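Local coordinates for ESAT-6/WXG100 secretion system protein (Streptococcus gallolyticus, PDB 7JQE) that forms an extracellular part of EsaA, a membrane subunit of the bacterial type VIIb secretion system, and probably takes part in the export of toxins, at residues R113-L116 / S117-L120; L141-N144 / S145-T149; T150-E153 / E154-L157; E485-S488 / T489-S492. All coordinates share one frame; numbering follows the deposited sequence.

Interaction 1 (R113-L116 / S117-L120); sequences RTEL and SDLL
About two turns of the long helix 102-135 carry this contact, and Ser117 turns back within them to grip Arg113. Ser117 OG donates to Arg113 O at 3.1 Å, while Ser117 N donates to the same oxygen in the regular i to i+4 pattern. The two donors come to Arg113 O from opposite faces of its carbonyl plane. The hydroxyl gets there because OG stands anti to the carbonyl carbon of its own residue (chi1 -64°), on the side of the preceding turn. A small serine suits this place, since its short arm folds its polar end onto the helix backbone. Leu119 N to Glu115 O is the straightest of the four backbone bonds, 167° at hydrogen and 2.9 Å long.

The helix is amphipathic. Leu116 and Leu119 meet at the ends of their branches, CD2 of Leu116 lying 4.4 Å from CD2 of Leu119. Leu116 packs on Ile490 of helix 462-491 and on Leu116 of the second subunit, Leu119 rests on Glu485 of that subunit, and Leu120 packs on Ile483 and Leu486 of its own chain; buried leucines therefore serve both the intrachain and the intersubunit interface. On the exposed side, Thr114 and Asp118 run side by side in the same direction, OG1 of Thr114 4.1 Å from OD2 of Asp118. Glu115 OE1 is equally near Asp118 OD2, the carboxylate planes almost perpendicular at 87°. These like charges probably repel mildly, softened perhaps by solvent, and Glu115 also touches Thr489 of the second subunit.

Interaction 2 (L141-N144 / S145-T149); sequences LDIN and SYFAT. With EDO (1,2-ethanediol), chain O; EDO (1,2-ethanediol), chain P; EDO (1,2-ethanediol), chain L.
The Tyr146 ring has the CB of its neighbour Ser145 over the centre of one face, 4.1 Å above the plane, while Leu141 and the carbonyls of Asp142 and Ile143 come at the ring obliquely. This is the connection between helix 102-135 and helix 152-164, a loop that winds into a turn at Ile143 to Phe147. Leu141 crosses the tyrosine at about a right angle and lays its branch against the phenol end, CD2 3.5 Å from Tyr146 OH. Having CG anti to the backbone N (chi1 -168°) sends the leucine branches to that end of the ring. The hydroxyl itself is hydrogen-bonded to Asp162 of helix 152-164, so a tyrosine serves here both as an apolar plate and as a polar link. Asp142 O approaches the ring carbon CE1 of Tyr146 to 3.4 Å.

The turn is closed by Tyr146 N, which donates to Ile143 O at 3.0 Å from above the carbonyl plane. The next bond, from Phe147 N to Asn144 O, is longer at 3.3 Å and comes still more steeply over its carbonyl, 73° out of plane. Ile143 CD1 meets Phe147 CD1 at 4.3 Å, and both side chains pack on Ile484 of helix 462-491; these apolar residues suit the inward side of the loop. On the outer side stand polar residues, which have met ethanediol, probably from the crystallisation liquor. Ser145 OG donates to O1 of the chain L ethanediol at 3.0 Å, and Asn144 OD1 accepts from those of chains O and P, the nearer being O1 of the chain O molecule at 2.8 Å.

Interaction 3 (T150-E153 / E154-L157); sequences TNQE and ERKL
Asn151 and Glu154 hold the tight part of this contact: Asn151 OD1 takes the N-H of Glu154 at 2.9 Å. The bond is nearly straight at hydrogen (172°), although the donor lies well above the amide's carbonyl plane. With CG anti to the backbone N (chi1 -174°), the short asparagine side chain curls over the first turn, and CB of Asn151 comes within 3.4 Å of Glu154 OE1 as the two side chains cross at about a right angle. Asn151 is thus the N-cap of helix 152-164, a place asparagine suits because its oxygen can replace the acceptor that a preceding turn would have supplied.

The inward flank is close as well. The buried Arg155 bends at chi2 and chi3 to bring NH2 within 3.6 Å of Gln152 CA, with Thr150 O at the guanidinium edge. Its NE makes a weak hydrogen bond to Thr149 O, and its side chain packs on Tyr146 and on Ile484 of helix 462-491.

Far looser is the pairing of Glu153 with Lys156. Glu153 OE1 approaches CD of Lys156 at 3.9 Å, but lies 6.1 Å from Lys156 NZ, too far for a salt bridge; Glu153 is exposed, whereas Lys156 packs on Thr477 and Glu478 of helix 462-491.

Interaction 4 (E485-S488 / T489-S492); sequences ELQS and TIDS
Four regular i to i+4 bonds join Glu485-Ser488 to Thr489-Ser492, and Ser492 is the first residue to leave helical phi/psi. This is the C-terminal end of helix 462-491, and its last such bond, from Ser492 N to Ser488 O, is short at 2.7 Å. Thr489 turns its hydroxyl back to the preceding turn, with OG1 2.9 Å from Glu485 O and 3.0 Å from Leu486 O. Either carbonyl could accept its single proton. OG1 reaches both because it sits between the backbone N and the carbonyl carbon (chi1 37°). A threonine suits this buried place: its hydroxyl is answered by the helix itself, and its side chain packs on Glu115 of the second subunit.

The apolar side is carried by Leu486 and Ile490, CG of Leu486 lying 4.1 Å from CD1 of Ile490. Branched residues suit this side, where Leu486 packs on Leu120 and Ile490 on Leu116 of helix 102-135, while Leu119 of the second subunit rests on Leu486.

Toward the loop side, Gln487 and Asp491 approach with their amide and carboxylate planes 82° apart. Both pack on Phe147, which Gln487 meets through its CB. Asp491 CG lies 3.4 Å from Gln487 O of the preceding turn, where the carboxylate faces another acceptor and gains no hydrogen bond, while Gln487 OE1 remains 3.9 Å from Asp491 OD1.

All four contacts lie at one end of this elongated chain, their centres 63 to 71 Å from its centre, and interaction 4 touches each of the others. With interaction 1 it forms the interhelical core: the centres are 10 Å apart, Leu120 CD1 reaches Leu486 CD2 at 3.3 Å, and both contacts face the second subunit. Interaction 2 joins that core through Phe147, whose CE1 lies 3.7 Å from Gln487 CB. Interactions 2 and 3 are successive in the chain and also touch through side chains, Thr149 CG2 lying 3.8 Å from Glu154 CD. Interactions 1 and 3 do not touch, their nearest atoms being about 11 Å apart.

Interaction 1 (R113-L116 / S117-L120)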
# COMPACT_ATOMS: atom_id res chain seq x y z
N ARG A 113 7.78 11.46 -74.15
CA ARG A 113 8.22 12.60 -73.34
C ARG A 113 7.09 13.13 -72.48
O ARG A 113 7.30 13.50 -71.32
CB ARG A 113 8.77 13.69 -74.26
CG ARG A 113 9.23 14.95 -73.55
CD ARG A 113 9.61 16.00 -74.58
NE ARG A 113 10.60 15.49 -75.52
CZ ARG A 113 10.75 15.93 -76.77
NH1 ARG A 113 11.67 15.40 -77.55
NH2 ARG A 113 9.96 16.89 -77.23
N THR A 114 5.87 13.19 -73.03
CA THR A 114 4.74 13.69 -72.25
C THR A 114 4.30 12.69 -71.19
O THR A 114 3.89 13.08 -70.10
CB THR A 114 3.58 14.04 -73.18
OG1 THR A 114 2.41 14.32 -72.41
CG2 THR A 114 3.29 12.90 -74.14
N GLU A 115 4.38 11.39 -71.50
CA GLU A 115 4.10 10.38 -70.49
C GLU A 115 5.03 10.53 -69.30
O GLU A 115 4.59 10.53 -68.15
CB GLU A 115 4.22 8.98 -71.10
CG GLU A 115 3.27 8.69 -72.25
CD GLU A 115 1.82 8.59 -71.81
OE1 GLU A 115 1.51 9.04 -70.69
OE2 GLU A 115 1.00 8.06 -72.59
N LEU A 116 6.33 10.66 -69.56
CA LEU A 116 7.29 10.80 -68.47
C LEU A 116 7.04 12.06 -67.66
O LEU A 116 7.24 12.08 -66.44
CB LEU A 116 8.72 10.79 -69.02
CG LEU A 116 9.17 9.47 -69.66
CD1 LEU A 116 10.64 9.54 -70.06
CD2 LEU A 116 8.92 8.31 -68.71
N SER A 117 6.61 13.14 -68.32
CA SER A 117 6.30 14.37 -67.58
C SER A 117 5.14 14.16 -66.62
O SER A 117 5.11 14.77 -65.55
CB SER A 117 5.99 15.51 -68.55
OG SER A 117 7.14 15.82 -69.33
N ASP A 118 4.17 13.31 -66.99
CA ASP A 118 3.09 12.99 -66.07
C ASP A 118 3.58 12.08 -64.95
O ASP A 118 3.22 12.27 -63.78
CB ASP A 118 1.93 12.33 -66.82
CG ASP A 118 1.38 13.22 -67.92
OD1 ASP A 118 1.36 14.46 -67.74
OD2 ASP A 118 0.97 12.68 -68.97
N LEU A 119 4.39 11.07 -65.29
CA LEU A 119 4.97 10.22 -64.26
C LEU A 119 5.76 11.03 -63.25
O LEU A 119 5.72 10.74 -62.05
CB LEU A 119 5.86 9.15 -64.91
CG LEU A 119 6.61 8.21 -63.96
CD1 LEU A 119 5.64 7.46 -63.07
CD2 LEU A 119 7.49 7.24 -64.74
N LEU A 120 6.46 12.07 -63.71
CA LEU A 120 7.24 12.91 -62.81
C LEU A 120 6.37 13.47 -61.69
O LEU A 120 6.75 13.43 -60.51
CB LEU A 120 7.91 14.04 -63.58
CG LEU A 120 9.07 14.74 -62.87
CD1 LEU A 120 10.25 13.79 -62.75
CD2 LEU A 120 9.47 16.00 -63.61

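Interaction 2 (L141-N144 / S145-T149)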
# COMPACT_ATOMS: atom_id res chain seq x y z
N LEU A 141 11.96 19.35 -51.12
CA LEU A 141 13.35 19.69 -51.41
C LEU A 141 13.50 20.02 -52.88
O LEU A 141 13.01 19.29 -53.75
CB LEU A 141 14.26 18.52 -51.02
CG LEU A 141 15.76 18.81 -50.99
CD1 LEU A 141 16.08 19.79 -49.87
CD2 LEU A 141 16.54 17.52 -50.81
N ASP A 142 14.17 21.14 -53.17
CA ASP A 142 14.32 21.63 -54.53
C ASP A 142 15.47 20.90 -55.22
O ASP A 142 16.63 21.00 -54.79
CB ASP A 142 14.55 23.14 -54.53
CG ASP A 142 14.95 23.67 -55.88
OD1 ASP A 142 14.07 23.82 -56.75
OD2 ASP A 142 16.16 23.95 -56.07
N ILE A 143 15.16 20.17 -56.30
CA ILE A 143 16.16 19.34 -56.97
C ILE A 143 17.22 20.17 -57.67
O ILE A 143 18.33 19.68 -57.91
CB ILE A 143 15.49 18.40 -57.98
CG1 ILE A 143 14.92 19.19 -59.15
CG2 ILE A 143 14.41 17.56 -57.31
CD1 ILE A 143 14.51 18.34 -60.34
N ASN A 144 16.92 21.43 -58.02
CA ASN A 144 17.81 22.21 -58.87
C ASN A 144 19.24 22.24 -58.35
O ASN A 144 20.19 22.26 -59.14
CB ASN A 144 17.27 23.64 -59.00
CG ASN A 144 18.33 24.63 -59.43
OD1 ASN A 144 18.53 24.86 -60.63
ND2 ASN A 144 19.01 25.22 -58.46
N SER A 145 19.42 22.25 -57.03
CA SER A 145 20.76 22.41 -56.47
C SER A 145 21.68 21.25 -56.82
O SER A 145 22.90 21.43 -56.91
CB SER A 145 20.68 22.57 -54.95
OG SER A 145 21.97 22.67 -54.38
N TYR A 146 21.12 20.06 -57.03
CA TYR A 146 21.91 18.86 -57.28
C TYR A 146 21.87 18.43 -58.74
O TYR A 146 22.54 17.46 -59.10
CB TYR A 146 21.42 17.71 -56.40
CG TYR A 146 20.89 18.15 -55.05
CD1 TYR A 146 19.55 18.50 -54.89
CD2 TYR A 146 21.72 18.23 -53.94
CE1 TYR A 146 19.06 18.91 -53.67
CE2 TYR A 146 21.24 18.64 -52.72
CZ TYR A 146 19.91 18.97 -52.58
OH TYR A 146 19.43 19.38 -51.36
N PHE A 147 21.12 19.13 -59.58
CA PHE A 147 20.91 18.67 -60.95
C PHE A 147 22.21 18.63 -61.74
O PHE A 147 22.35 17.82 -62.67
CB PHE A 147 19.88 19.57 -61.65
CG PHE A 147 19.17 18.91 -62.79
CD1 PHE A 147 18.17 17.98 -62.56
CD2 PHE A 147 19.48 19.24 -64.10
CE1 PHE A 147 17.50 17.37 -63.61
CE2 PHE A 147 18.82 18.63 -65.16
CZ PHE A 147 17.83 17.70 -64.91
N ALA A 148 23.18 19.48 -61.39
CA ALA A 148 24.42 19.55 -62.15
C ALA A 148 25.40 18.44 -61.77
O ALA A 148 26.24 18.06 -62.59
CB ALA A 148 25.08 20.92 -61.96
N THR A 149 25.31 17.93 -60.55
CA THR A 149 26.21 16.86 -60.11
C THR A 149 25.89 15.57 -60.87
O THR A 149 24.80 15.02 -60.73
CB THR A 149 26.07 16.64 -58.61
OG1 THR A 149 26.35 17.87 -57.92
CG2 THR A 149 27.04 15.56 -58.14
C1 EDO O . 21.09 26.07 -62.87
O1 EDO O . 20.99 24.93 -61.99
C2 EDO O . 22.32 26.89 -62.51
O2 EDO O . 22.31 28.13 -63.23
C1 EDO P . 15.13 26.88 -62.47
O1 EDO P . 15.63 27.00 -61.13
C2 EDO P . 16.28 26.66 -63.44
O2 EDO P . 16.91 25.40 -63.20
C1 EDO L . 24.20 22.62 -50.81
O1 EDO L . 23.00 22.38 -51.55
C2 EDO L . 25.40 22.14 -51.62
O2 EDO L . 26.60 22.41 -50.89

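Interaction 3 (T150-E153 / E154-L157)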
# COMPACT_ATOMS: atom_id res chain seq x y z
N THR A 150 26.85 15.10 -61.67
CA THR A 150 26.63 13.92 -62.50
C THR A 150 26.86 12.63 -61.72
O THR A 150 26.14 11.65 -61.92
CB THR A 150 27.52 13.96 -63.74
OG1 THR A 150 28.85 13.54 -63.39
CG2 THR A 150 27.57 15.36 -64.31
N ASN A 151 27.87 12.60 -60.85
CA ASN A 151 28.09 11.42 -60.03
C ASN A 151 26.86 11.16 -59.15
O ASN A 151 26.43 12.03 -58.40
CB ASN A 151 29.34 11.59 -59.17
CG ASN A 151 29.70 10.33 -58.40
OD1 ASN A 151 28.86 9.72 -57.73
ND2 ASN A 151 30.96 9.92 -58.50
N GLN A 152 26.31 9.95 -59.27
CA GLN A 152 25.04 9.65 -58.61
C GLN A 152 25.21 9.49 -57.10
O GLN A 152 24.40 10.01 -56.33
CB GLN A 152 24.42 8.39 -59.22
CG GLN A 152 23.09 8.01 -58.61
CD GLN A 152 22.39 6.92 -59.39
OE1 GLN A 152 22.52 6.84 -60.61
NE2 GLN A 152 21.64 6.08 -58.69
N GLU A 153 26.24 8.77 -56.66
CA GLU A 153 26.48 8.66 -55.23
C GLU A 153 26.87 10.01 -54.64
O GLU A 153 26.49 10.33 -53.51
CB GLU A 153 27.55 7.60 -54.94
CG GLU A 153 27.09 6.17 -55.16
CD GLU A 153 25.95 5.76 -54.24
OE1 GLU A 153 25.51 6.59 -53.41
OE2 GLU A 153 25.49 4.60 -54.34
N GLU A 154 27.64 10.80 -55.38
CA GLU A 154 27.95 12.15 -54.92
C GLU A 154 26.68 12.99 -54.79
O GLU A 154 26.61 13.88 -53.94
CB GLU A 154 28.94 12.82 -55.88
CG GLU A 154 29.42 14.19 -55.44
CD GLU A 154 30.40 14.81 -56.42
OE1 GLU A 154 30.71 14.17 -57.44
OE2 GLU A 154 30.84 15.95 -56.17
N ARG A 155 25.68 12.71 -55.63
CA ARG A 155 24.42 13.44 -55.56
C ARG A 155 23.60 13.02 -54.34
O ARG A 155 23.08 13.86 -53.60
CB ARG A 155 23.63 13.23 -56.85
CG ARG A 155 22.39 14.09 -57.01
CD ARG A 155 22.14 14.38 -58.49
NE ARG A 155 22.70 13.34 -59.34
CZ ARG A 155 22.02 12.30 -59.80
NH1 ARG A 155 20.73 12.16 -59.51
NH2 ARG A 155 22.62 11.40 -60.57
N LYS A 156 23.49 11.70 -54.11
CA LYS A 156 22.78 11.21 -52.94
C LYS A 156 23.40 11.74 -51.65
O LYS A 156 22.68 12.12 -50.72
CB LYS A 156 22.76 9.68 -52.93
CG LYS A 156 21.64 9.07 -53.75
CD LYS A 156 21.74 7.55 -53.77
CE LYS A 156 20.38 6.92 -53.98
NZ LYS A 156 19.69 7.47 -55.18
N LEU A 157 24.73 11.76 -51.57
CA LEU A 157 25.39 12.28 -50.38
C LEU A 157 25.01 13.74 -50.14
O LEU A 157 24.68 14.14 -49.02
CB LEU A 157 26.90 12.13 -50.50
CG LEU A 157 27.71 12.60 -49.29
CD1 LEU A 157 27.30 11.83 -48.03
CD2 LEU A 157 29.20 12.49 -49.54

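Interaction 4 (E485-S488 / T489-S492)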
# COMPACT_ATOMS: atom_id res chain seq x y z
N GLU A 485 16.85 12.03 -62.03
CA GLU A 485 17.14 11.21 -63.20
C GLU A 485 15.99 11.23 -64.20
O GLU A 485 16.22 11.26 -65.41
CB GLU A 485 17.47 9.78 -62.77
CG GLU A 485 18.89 9.61 -62.26
CD GLU A 485 19.16 8.22 -61.72
OE1 GLU A 485 18.21 7.41 -61.65
OE2 GLU A 485 20.32 7.94 -61.37
N LEU A 486 14.75 11.22 -63.71
CA LEU A 486 13.61 11.28 -64.63
C LEU A 486 13.58 12.60 -65.38
O LEU A 486 13.34 12.63 -66.60
CB LEU A 486 12.30 11.06 -63.87
CG LEU A 486 11.03 11.02 -64.71
CD1 LEU A 486 11.16 10.05 -65.87
CD2 LEU A 486 9.83 10.66 -63.85
N GLN A 487 13.82 13.72 -64.69
CA GLN A 487 13.89 15.00 -65.37
C GLN A 487 15.04 15.03 -66.37
O GLN A 487 14.91 15.60 -67.47
CB GLN A 487 14.05 16.14 -64.36
CG GLN A 487 12.78 16.94 -64.14
CD GLN A 487 12.45 17.85 -65.31
OE1 GLN A 487 13.10 18.88 -65.50
NE2 GLN A 487 11.45 17.48 -66.10
N SER A 488 16.18 14.43 -66.02
CA SER A 488 17.34 14.44 -66.90
C SER A 488 17.03 13.75 -68.23
O SER A 488 17.33 14.28 -69.30
CB SER A 488 18.53 13.78 -66.21
OG SER A 488 19.70 13.86 -67.01
N THR A 489 16.42 12.57 -68.17
CA THR A 489 16.08 11.85 -69.39
C THR A 489 14.97 12.56 -70.17
O THR A 489 15.01 12.60 -71.40
CB THR A 489 15.68 10.41 -69.08
OG1 THR A 489 14.93 10.38 -67.85
CG2 THR A 489 16.92 9.54 -68.93
N ILE A 490 13.99 13.12 -69.47
CA ILE A 490 12.98 13.92 -70.16
C ILE A 490 13.64 15.07 -70.90
O ILE A 490 13.39 15.28 -72.10
CB ILE A 490 11.92 14.45 -69.17
CG1 ILE A 490 11.18 13.29 -68.50
CG2 ILE A 490 10.93 15.36 -69.89
CD1 ILE A 490 10.02 13.73 -67.64
N ASP A 491 14.50 15.83 -70.21
CA ASP A 491 15.24 16.90 -70.87
C ASP A 491 16.05 16.36 -72.04
O ASP A 491 15.92 16.84 -73.18
CB ASP A 491 16.14 17.61 -69.86
CG ASP A 491 15.38 18.59 -68.98
OD1 ASP A 491 14.17 18.78 -69.21
OD2 ASP A 491 16.00 19.16 -68.06
N SER A 492 16.90 15.36 -71.79
CA SER A 492 17.72 14.75 -72.84
C SER A 492 16.89 13.71 -73.60
O SER A 492 17.03 12.50 -73.44
CB SER A 492 18.97 14.13 -72.24
OG SER A 492 19.81 15.12 -71.66